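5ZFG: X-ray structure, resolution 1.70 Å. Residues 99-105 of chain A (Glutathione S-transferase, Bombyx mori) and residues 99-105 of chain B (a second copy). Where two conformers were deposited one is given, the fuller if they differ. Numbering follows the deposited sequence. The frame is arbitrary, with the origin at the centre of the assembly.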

# COMPACT_ATOMS: atom_id res chain seq x y z
N LEU A 99 3.07 1.24 6.67
CA LEU A 99 2.95 1.94 5.39
C LEU A 99 1.60 1.64 4.74
O LEU A 99 0.88 2.55 4.32
CB LEU A 99 4.10 1.55 4.46
CG LEU A 99 5.51 2.05 4.83
CD1 LEU A 99 6.60 1.43 3.93
CD2 LEU A 99 5.56 3.61 4.77
N CYS A 100 1.24 0.35 4.66
CA CYS A 100 -0.05 -0.02 4.09
C CYS A 100 -1.21 0.57 4.89
O CYS A 100 -2.19 1.04 4.31
CB CYS A 100 -0.19 -1.55 4.06
SG CYS A 100 0.91 -2.37 2.89
N PHE A 101 -1.11 0.53 6.23
CA PHE A 101 -2.15 1.07 7.10
C PHE A 101 -2.36 2.56 6.85
O PHE A 101 -3.49 3.05 6.82
CB PHE A 101 -1.78 0.80 8.57
CG PHE A 101 -2.60 1.58 9.59
CD1 PHE A 101 -3.97 1.40 9.68
CD2 PHE A 101 -1.98 2.47 10.45
CE1 PHE A 101 -4.72 2.10 10.62
CE2 PHE A 101 -2.73 3.19 11.39
CZ PHE A 101 -4.10 3.00 11.48
N ASN A 102 -1.27 3.31 6.66
CA ASN A 102 -1.45 4.72 6.34
C ASN A 102 -2.19 4.90 5.02
O ASN A 102 -3.12 5.72 4.92
CB ASN A 102 -0.10 5.45 6.28
CG ASN A 102 -0.30 6.92 6.10
OD1 ASN A 102 -0.75 7.59 7.03
ND2 ASN A 102 -0.04 7.43 4.90
N LEU A 103 -1.80 4.13 4.00
CA LEU A 103 -2.38 4.29 2.67
C LEU A 103 -3.83 3.83 2.63
O LEU A 103 -4.69 4.51 2.04
CB LEU A 103 -1.54 3.51 1.66
CG LEU A 103 -2.05 3.32 0.21
CD1 LEU A 103 -2.34 4.65 -0.44
CD2 LEU A 103 -1.04 2.54 -0.65
N SER A 104 -4.12 2.70 3.26
CA SER A 104 -5.45 2.10 3.15
C SER A 104 -6.48 2.74 4.07
O SER A 104 -7.68 2.68 3.77
CB SER A 104 -5.38 0.61 3.49
OG SER A 104 -5.21 0.41 4.88
N SER A 105 -6.04 3.33 5.18
CA SER A 105 -6.94 3.61 6.30
C SER A 105 -6.67 4.95 6.99
O SER A 105 -7.55 5.82 7.03
CB SER A 105 -6.85 2.48 7.33
OG SER A 105 -7.12 1.22 6.73
N LEU B 99 2.07 -3.59 -6.18
CA LEU B 99 1.26 -3.87 -5.00
C LEU B 99 0.52 -2.61 -4.53
O LEU B 99 -0.68 -2.65 -4.26
CB LEU B 99 2.15 -4.40 -3.87
CG LEU B 99 2.70 -5.83 -4.05
CD1 LEU B 99 3.70 -6.19 -2.93
CD2 LEU B 99 1.54 -6.88 -4.08
N CYS B 100 1.24 -1.49 -4.45
CA CYS B 100 0.61 -0.23 -4.05
C CYS B 100 -0.46 0.20 -5.04
O CYS B 100 -1.53 0.67 -4.65
CB CYS B 100 1.68 0.87 -3.93
SG CYS B 100 2.80 0.68 -2.53
N PHE B 101 -0.17 0.04 -6.34
CA PHE B 101 -1.10 0.43 -7.41
C PHE B 101 -2.39 -0.38 -7.32
O PHE B 101 -3.48 0.17 -7.49
CB PHE B 101 -0.41 0.23 -8.77
CG PHE B 101 -1.36 0.24 -9.97
CD1 PHE B 101 -2.06 1.38 -10.30
CD2 PHE B 101 -1.51 -0.89 -10.77
CE1 PHE B 101 -2.93 1.41 -11.40
CE2 PHE B 101 -2.38 -0.88 -11.87
CZ PHE B 101 -3.08 0.28 -12.18
N ASN B 102 -2.29 -1.67 -7.00
CA ASN B 102 -3.52 -2.43 -6.81
C ASN B 102 -4.32 -1.92 -5.62
O ASN B 102 -5.54 -1.76 -5.70
CB ASN B 102 -3.23 -3.92 -6.62
CG ASN B 102 -4.50 -4.72 -6.58
OD1 ASN B 102 -5.14 -4.90 -7.62
ND2 ASN B 102 -4.91 -5.18 -5.40
N LEU B 103 -3.64 -1.66 -4.51
CA LEU B 103 -4.32 -1.22 -3.29
C LEU B 103 -4.91 0.17 -3.45
O LEU B 103 -6.06 0.42 -3.04
CB LEU B 103 -3.34 -1.24 -2.11
CG LEU B 103 -3.79 -0.65 -0.76
CD1 LEU B 103 -5.05 -1.34 -0.23
CD2 LEU B 103 -2.68 -0.77 0.27
N SER B 104 -4.15 1.08 -4.06
CA SER B 104 -4.55 2.49 -4.09
C SER B 104 -5.55 2.80 -5.19
O SER B 104 -6.34 3.75 -5.05
CB SER B 104 -3.33 3.38 -4.30
OG SER B 104 -2.87 3.33 -5.65
N SER B 105 -5.55 2.04 -6.29
CA SER B 105 -6.25 2.47 -7.50
C SER B 105 -6.98 1.33 -8.22
O SER B 105 -8.20 1.39 -8.44
CB SER B 105 -5.25 3.12 -8.46
OG SER B 105 -4.45 4.09 -7.80

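Two copies of one helical segment meet here with their axes 10.1 Å apart at closest approach and their N-to-C directions only 28° apart, and in register Cys A100 CA lies 8.2 Å from Cys B100 CA, and Ser A104 CA 7.3 Å from Ser B104 CA. The contact is small, 214 Å² summed over both sides, and no hydrogen bond crosses it.

Leu A99 is out of reach of the other stretch and buried; its carbonyl serves the helix, Leu A99 O accepting from Leu A103 N at 3.1 Å. At Cys A100 the CA-to-CB bond points sideways, and the closest contact to chain B is made by its backbone oxygen. Cys A100 O lies 4.5 Å from Leu B103 CD2, a loose contact in which the oxygen needs no partner from the other chain, since it already accepts from Ser A104 N at 2.8 Å.

Phe A101 points away from the other helix, and Asn A102 is out of reach. Both are buried, which suits an aromatic ring, while the polar amide of Asn A102 has its OD1 hydrogen-bonded elsewhere in the structure.

Leu A103 is the centre of the contact. It points toward chain B and buries 70 Å², and its CD2 meets Leu B103 CD2 at 3.8 Å, apolar packing at van der Waals distance. A branched aliphatic side chain from each helix meets its counterpart in the gap, and lies near other residues as well: Leu A103 CD2 is 4.4 Å from Cys B100 O, and Leu A103 CD1 is 4.2 Å from Ser B104 CB.

Ser A104 returns that last contact, its CB 4.2 Å from Leu B103 CD1. A short side chain suits this position beside the leucine, and its hydroxyl accepts from Ser A105 OG (2.8 Å to Ser A104 OG) and is also hydrogen-bonded elsewhere in the structure.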